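Local coordinates for protein peptide ABC transporter permease (Staphylococcus hominis, PDB 6EXS) that probably carries peptides across the cell membrane as a POT family transporter, and binds a thioalcohol-conjugated peptide, a precursor of human axillary malodour, at residues A[34-39]-A[334-339]. Sequence-based numbering, arbitrary orientation. Where two conformers were deposited one is given.
With C3H (2-[[(2~{R})-2-azanyl-3-[(3~{S})-3-methyl-1-oxidanyl-hexan-3-yl]sulfanyl-propanoyl]amino]ethanoic acid), chain O.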
loop_
_atom_site.group_PDB
_atom_site.type_symbol
_atom_site.label_atom_id
_atom_site.label_comp_id
_atom_site.label_asym_id
_atom_site.label_seq_id
_atom_site.Cartn_x
_atom_site.Cartn_y
_atom_site.Cartn_z
ATOM N N GLY A 34 5.405 6.522 9.211
ATOM C CA GLY A 34 6.512 7.095 9.963
ATOM C C GLY A 34 7.628 6.090 10.145
ATOM O O GLY A 34 8.799 6.401 9.903
ATOM N N MET A 35 7.253 4.862 10.553
ATOM C CA MET A 35 8.157 3.716 10.711
ATOM C C MET A 35 8.785 3.398 9.331
ATOM O O MET A 35 9.998 3.188 9.255
ATOM C CB MET A 35 7.346 2.518 11.266
ATOM C CG MET A 35 8.076 1.189 11.318
ATOM S SD MET A 35 8.160 0.323 9.736
ATOM C CE MET A 35 6.323 0.069 9.341
ATOM N N ARG A 36 7.936 3.378 8.258
ATOM C CA ARG A 36 8.310 3.119 6.859
ATOM C C ARG A 36 9.354 4.120 6.338
ATOM O O ARG A 36 10.329 3.723 5.697
ATOM C CB ARG A 36 7.059 3.162 5.965
ATOM C CG ARG A 36 6.715 1.843 5.298
ATOM C CD ARG A 36 7.224 1.818 3.871
ATOM N NE ARG A 36 6.166 2.016 2.877
ATOM C CZ ARG A 36 5.855 3.179 2.308
ATOM N NH1 ARG A 36 6.498 4.289 2.651
ATOM N NH2 ARG A 36 4.900 3.238 1.396
ATOM N N ALA A 37 9.140 5.425 6.610
ATOM C CA ALA A 37 10.027 6.518 6.190
ATOM C C ALA A 37 11.435 6.374 6.783
ATOM O O ALA A 37 12.406 6.727 6.128
ATOM C CB ALA A 37 9.434 7.858 6.602
ATOM N N MET A 38 11.527 5.840 8.019
ATOM C CA MET A 38 12.751 5.608 8.782
ATOM C C MET A 38 13.400 4.278 8.460
ATOM O O MET A 38 14.624 4.193 8.488
ATOM C CB MET A 38 12.447 5.619 10.289
ATOM C CG MET A 38 12.005 6.958 10.832
ATOM S SD MET A 38 11.949 6.912 12.643
ATOM C CE MET A 38 13.582 7.365 13.016
ATOM N N LEU A 39 12.590 3.222 8.224
ATOM C CA LEU A 39 13.064 1.847 8.012
ATOM C C LEU A 39 14.163 1.707 6.958
ATOM O O LEU A 39 15.144 1.020 7.238
ATOM C CB LEU A 39 11.914 0.863 7.725
ATOM C CG LEU A 39 12.197 -0.609 8.080
ATOM C CD1 LEU A 39 12.233 -0.831 9.591
ATOM C CD2 LEU A 39 11.152 -1.528 7.459
ATOM N N LEU A 334 11.405 13.386 4.242
ATOM C CA LEU A 334 10.366 14.277 3.705
ATOM C C LEU A 334 9.975 13.962 2.257
ATOM O O LEU A 334 8.915 14.397 1.817
ATOM C CB LEU A 334 10.739 15.754 3.873
ATOM C CG LEU A 334 10.218 16.397 5.147
ATOM C CD1 LEU A 334 11.177 16.216 6.285
ATOM C CD2 LEU A 334 9.967 17.863 4.935
ATOM N N PHE A 335 10.785 13.160 1.536
ATOM C CA PHE A 335 10.457 12.685 0.185
ATOM C C PHE A 335 9.149 11.874 0.203
ATOM O O PHE A 335 8.464 11.839 -0.813
ATOM C CB PHE A 335 11.563 11.765 -0.350
ATOM C CG PHE A 335 12.781 12.437 -0.927
ATOM C CD1 PHE A 335 12.658 13.414 -1.912
ATOM C CD2 PHE A 335 14.057 12.026 -0.561
ATOM C CE1 PHE A 335 13.790 14.009 -2.473
ATOM C CE2 PHE A 335 15.189 12.614 -1.133
ATOM C CZ PHE A 335 15.047 13.608 -2.073
ATOM N N GLN A 336 8.823 11.216 1.355
ATOM C CA GLN A 336 7.618 10.389 1.587
ATOM C C GLN A 336 6.328 11.205 1.788
ATOM O O GLN A 336 5.230 10.643 1.690
ATOM C CB GLN A 336 7.810 9.458 2.807
ATOM C CG GLN A 336 9.003 8.532 2.728
ATOM C CD GLN A 336 8.933 7.698 1.490
ATOM O OE1 GLN A 336 9.649 7.946 0.517
ATOM N NE2 GLN A 336 8.019 6.732 1.485
ATOM N N SER A 337 6.479 12.497 2.128
ATOM C CA SER A 337 5.409 13.453 2.386
ATOM C C SER A 337 4.907 14.127 1.098
ATOM O O SER A 337 3.814 14.709 1.121
ATOM C CB SER A 337 5.882 14.520 3.380
ATOM O OG SER A 337 6.051 14.006 4.693
ATOM N N ILE A 338 5.687 14.041 -0.019
ATOM C CA ILE A 338 5.345 14.690 -1.296
ATOM C C ILE A 338 4.004 14.177 -1.873
ATOM O O ILE A 338 3.093 14.975 -2.093
ATOM C CB ILE A 338 6.497 14.652 -2.347
ATOM C CG1 ILE A 338 7.785 15.325 -1.794
ATOM C CG2 ILE A 338 6.044 15.328 -3.666
ATOM C CD1 ILE A 338 9.033 15.101 -2.590
ATOM N N ASN A 339 3.910 12.870 -2.129
ATOM C CA ASN A 339 2.734 12.193 -2.669
ATOM C C ASN A 339 1.454 12.413 -1.804
ATOM O O ASN A 339 0.462 12.851 -2.380
ATOM C CB ASN A 339 3.053 10.716 -2.900
ATOM C CG ASN A 339 1.971 9.884 -3.489
ATOM O OD1 ASN A 339 1.062 9.475 -2.784
ATOM N ND2 ASN A 339 2.118 9.516 -4.760
HETATM O O2 C3H O . -1.067 5.822 1.531
HETATM C C11 C3H O . -1.118 6.801 0.875
HETATM O O3 C3H O . -2.073 7.057 0.050
HETATM C C10 C3H O . -0.067 7.871 0.844
HETATM N N1 C3H O . 1.257 7.379 1.141
HETATM C C9 C3H O . 2.034 6.872 0.198
HETATM O O1 C3H O . 1.656 6.020 -0.592
HETATM C C8 C3H O . 3.433 7.381 0.085
HETATM N N C3H O . 3.784 8.092 1.307
HETATM C C7 C3H O . 4.420 6.226 -0.091
HETATM S S C3H O . 5.052 5.914 -1.761
HETATM C C3 C3H O . 6.137 7.318 -2.357
HETATM C C4 C3H O . 7.361 7.305 -1.479
HETATM C C5 C3H O . 5.294 8.600 -2.305
HETATM C C6 C3H O . 6.013 9.910 -2.536
HETATM O O C3H O . 5.940 10.754 -1.434
HETATM C C2 C3H O . 6.552 7.108 -3.811
HETATM C C1 C3H O . 6.070 8.165 -4.789
HETATM C C C3H O . 6.542 7.878 -6.189
#
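Gln336 reaches from segment 334-339, which runs into helix 338-357, to Ala37 and Arg36 on helix 16-44. Its CG lies 4.0 Å from Ala37 CB, the apolar part of the contact. The Gln336 chain then bends at chi2 (-56°), which turns the amide away from Ala37, toward Arg36 and the ligand. The two long side chains cross at about a right angle. The guanidinium and amide planes stand 72° apart, so the groups do not stack. Arg36 NH1 comes within 3.1 Å of the Gln336 amide, measured to the atom modelled as NE2. The O and N of this amide may be exchanged, in which case the pair could be a hydrogen bond.

The peptide conjugate C3H meets both side chains. Gln336 CD lies 3.4 Å from C4 of C3H. Arg36, bent at chi2 and chi3, presents its guanidinium edge to the ligand, with NH2 3.4 Å from C7 of C3H. These arginine contacts belong to one of two modelled conformers, so the guanidinium position is less certain. Glu303 forms a long, weak ion pair with the same arginine nitrogen. The hydrogen bonds from segment 334-339 to the ligand come from its backbone. The amino nitrogen N of C3H donates to Gln336 O at 3.0 Å. The ligand hydroxyl O is gripped twice. It donates to Phe335 O at 2.8 Å. It also accepts from Asn339 N at 3.0 Å, in a nearly straight bond (163°). Asn339 CB packs against C5 and C6, the carbons leading to that hydroxyl, while its ND2 is bonded to Glu410.

The contact bridges the N- and C-terminal halves of the major facilitator fold at the ligand pocket. Within these two segments, main-chain atoms meet the ligand's amino and alcohol groups. Glu303 probably offsets part of the charge of Arg36.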